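Local coordinates for geranyltranstransferase (Roseobacter denitrificans, PDB 4LLS), which probably condenses isopentenyl diphosphate with allylic diphosphates to make farnesyl or geranylgeranyl diphosphate, using divalent metal ions, at residues D103-D108 against T118-W123. Numbering follows the deposited sequence.
With CA (calcium ion), chain F; CA (calcium ion), chain G.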
loop_
_atom_site.group_PDB
_atom_site.type_symbol
_atom_site.label_atom_id
_atom_site.label_comp_id
_atom_site.label_asym_id
_atom_site.label_seq_id
_atom_site.Cartn_x
_atom_site.Cartn_y
_atom_site.Cartn_z
ATOM N N ASP A 103 -6.062 -11.640 -7.989
ATOM C CA ASP A 103 -7.255 -12.302 -8.537
ATOM C C ASP A 103 -7.783 -11.547 -9.762
ATOM O O ASP A 103 -8.642 -12.074 -10.455
ATOM C CB ASP A 103 -8.336 -12.473 -7.476
ATOM C CG ASP A 103 -8.005 -13.576 -6.425
ATOM O OD1 ASP A 103 -8.527 -13.495 -5.285
ATOM O OD2 ASP A 103 -7.232 -14.479 -6.736
ATOM N N LEU A 104 -7.432 -10.274 -9.899
ATOM C CA LEU A 104 -7.956 -9.401 -10.975
ATOM C C LEU A 104 -7.913 -10.077 -12.336
ATOM O O LEU A 104 -6.942 -10.764 -12.678
ATOM C CB LEU A 104 -7.187 -8.063 -11.044
ATOM C CG LEU A 104 -7.464 -7.050 -9.909
ATOM C CD1 LEU A 104 -6.424 -5.940 -9.946
ATOM C CD2 LEU A 104 -8.863 -6.472 -9.990
ATOM N N PRO A 105 -8.839 -9.637 -13.216
ATOM C CA PRO A 105 -8.787 -10.144 -14.595
ATOM C C PRO A 105 -7.457 -9.959 -15.337
ATOM O O PRO A 105 -7.077 -10.795 -16.146
ATOM C CB PRO A 105 -9.927 -9.369 -15.276
ATOM C CG PRO A 105 -10.905 -9.112 -14.199
ATOM C CD PRO A 105 -10.043 -8.819 -12.975
ATOM N N CYS A 106 -6.781 -8.836 -15.114
ATOM C CA CYS A 106 -5.535 -8.557 -15.786
ATOM C C CYS A 106 -4.363 -9.353 -15.218
ATOM O O CYS A 106 -3.243 -9.277 -15.712
ATOM C CB CYS A 106 -5.249 -7.051 -15.746
ATOM S SG CYS A 106 -4.835 -6.364 -14.125
ATOM N N MET A 107 -4.593 -10.019 -14.074
ATOM C CA MET A 107 -3.587 -10.863 -13.471
ATOM C C MET A 107 -4.019 -12.324 -13.565
ATOM O O MET A 107 -4.066 -12.887 -14.671
ATOM C CB MET A 107 -3.351 -10.415 -12.010
ATOM C CG MET A 107 -2.988 -8.943 -11.912
ATOM S SD MET A 107 -1.362 -8.650 -11.192
ATOM C CE MET A 107 -1.289 -6.863 -11.321
ATOM N N ASP A 108 -4.398 -12.956 -12.458
ATOM C CA ASP A 108 -4.735 -14.386 -12.541
ATOM C C ASP A 108 -6.190 -14.634 -12.923
ATOM O O ASP A 108 -6.563 -15.773 -13.290
ATOM C CB ASP A 108 -4.366 -15.115 -11.241
ATOM C CG ASP A 108 -2.896 -15.467 -11.160
ATOM O OD1 ASP A 108 -2.069 -14.983 -11.973
ATOM O OD2 ASP A 108 -2.498 -16.152 -10.164
ATOM N N THR A 118 -14.697 -13.511 -5.610
ATOM C CA THR A 118 -13.682 -12.487 -5.487
ATOM C C THR A 118 -14.266 -11.079 -5.539
ATOM O O THR A 118 -15.394 -10.851 -5.973
ATOM C CB THR A 118 -12.637 -12.664 -6.578
ATOM O OG1 THR A 118 -13.289 -12.825 -7.852
ATOM C CG2 THR A 118 -11.801 -13.844 -6.298
ATOM N N VAL A 119 -13.495 -10.096 -5.080
ATOM C CA VAL A 119 -14.002 -8.761 -4.980
ATOM C C VAL A 119 -14.498 -8.229 -6.327
ATOM O O VAL A 119 -15.530 -7.556 -6.383
ATOM C CB VAL A 119 -12.965 -7.797 -4.354
ATOM C CG1 VAL A 119 -13.411 -6.359 -4.468
ATOM C CG2 VAL A 119 -12.785 -8.172 -2.894
ATOM N N HIS A 120 -13.704 -8.404 -7.385
ATOM C CA HIS A 120 -14.078 -7.831 -8.673
ATOM C C HIS A 120 -15.335 -8.487 -9.241
ATOM O O HIS A 120 -15.989 -7.910 -10.078
ATOM C CB HIS A 120 -12.969 -7.909 -9.670
ATOM C CG HIS A 120 -12.477 -9.279 -9.950
ATOM N ND1 HIS A 120 -12.885 -10.012 -11.049
ATOM C CD2 HIS A 120 -11.587 -10.052 -9.294
ATOM C CE1 HIS A 120 -12.271 -11.181 -11.037
ATOM N NE2 HIS A 120 -11.454 -11.214 -10.003
ATOM N N LYS A 121 -15.600 -9.715 -8.820
ATOM C CA LYS A 121 -16.821 -10.430 -9.244
ATOM C C LYS A 121 -18.046 -9.959 -8.480
ATOM O O LYS A 121 -19.102 -9.708 -9.066
ATOM C CB LYS A 121 -16.629 -11.939 -9.071
ATOM C CG LYS A 121 -15.865 -12.605 -10.190
ATOM C CD LYS A 121 -16.712 -12.645 -11.451
ATOM C CE LYS A 121 -15.858 -12.857 -12.682
ATOM N NZ LYS A 121 -16.675 -12.803 -13.926
ATOM N N LYS A 122 -17.920 -9.800 -7.165
ATOM C CA LYS A 122 -19.004 -9.348 -6.323
ATOM C C LYS A 122 -19.324 -7.864 -6.517
ATOM O O LYS A 122 -20.461 -7.424 -6.371
ATOM C CB LYS A 122 -18.696 -9.660 -4.861
ATOM C CG LYS A 122 -19.807 -9.346 -3.880
ATOM C CD LYS A 122 -19.571 -10.057 -2.557
ATOM C CE LYS A 122 -20.496 -9.557 -1.461
ATOM N NZ LYS A 122 -21.913 -9.864 -1.763
ATOM N N TRP A 123 -18.293 -7.084 -6.795
ATOM C CA TRP A 123 -18.459 -5.687 -7.100
ATOM C C TRP A 123 -18.032 -5.448 -8.559
ATOM O O TRP A 123 -18.775 -5.802 -9.476
ATOM C CB TRP A 123 -17.665 -4.852 -6.064
ATOM C CG TRP A 123 -18.323 -4.787 -4.717
ATOM C CD1 TRP A 123 -19.275 -3.921 -4.326
ATOM C CD2 TRP A 123 -18.085 -5.653 -3.593
ATOM N NE1 TRP A 123 -19.634 -4.153 -3.025
ATOM C CE2 TRP A 123 -18.921 -5.225 -2.552
ATOM C CE3 TRP A 123 -17.169 -6.673 -3.330
ATOM C CZ2 TRP A 123 -18.961 -5.858 -1.301
ATOM C CZ3 TRP A 123 -17.215 -7.309 -2.092
ATOM C CH2 TRP A 123 -18.102 -6.892 -1.091
HETATM CA CA CA F . -3.284 -16.687 -8.086
HETATM CA CA CA G . 0.014 -16.200 -11.091
HETATM O O HOH W 1 -5.599 -15.951 -8.367
HETATM O O HOH W 2 -3.741 -18.749 -9.173
HETATM O O HOH W 3 0.293 -17.871 -9.656
HETATM O O HOH W 4 0.680 -13.713 -11.247
HETATM O O HOH W 5 0.209 -15.194 -8.976
#
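His120 CG sits between its backbone N and carbonyl carbon (chi1 58°), which sends the imidazole across to the carbonyl of Asp103 and the ring of Pro105. Asp103 CG lies anti to its own carbonyl carbon (chi1 -73°), and its carboxylate reaches the methyl of Thr118. Pro105 CD stands over one face of the His120 ring, 3.8 Å from the centroid. This is a CH-pi contact, offset toward ND1, to which CD comes within 3.6 Å. NE2 of His120 donates to Asp103 O at 3.0 Å, but the bond is bent and weak (124°). The same nitrogen has a second weak bond to Asp110 O. With an alanine in place of His120, Pro105 is likely to lose its ring partner, a gap to open beside the loop, and the Asp103 carbonyl to lose this weak donor. Thr118 meets Asp103 through carbon: CG2 lies 3.4 Å from Asp103 OD1. The hydroxyl of Thr118 instead bonds Asp110 O. Segment 103-108 lies in the first aspartate-rich motif (DDxxxxD) of polyprenyl synthases, and 118-123 holds the short helix beside it. Asp108 bridges two calcium ions: OD2 lies 2.3 Å from one and 2.7 Å from the other, which OD1 also binds. Asp102 also binds the first ion and Glu182 the second. The contact joins the short helix to the calcium site through Asp103. Asp103 OD2 accepts a 2.7 Å hydrogen bond from a water on the first calcium and forms a salt bridge with Arg113. Asp103 is thus a second-shell residue, and its carboxylate is likely to polarise that water.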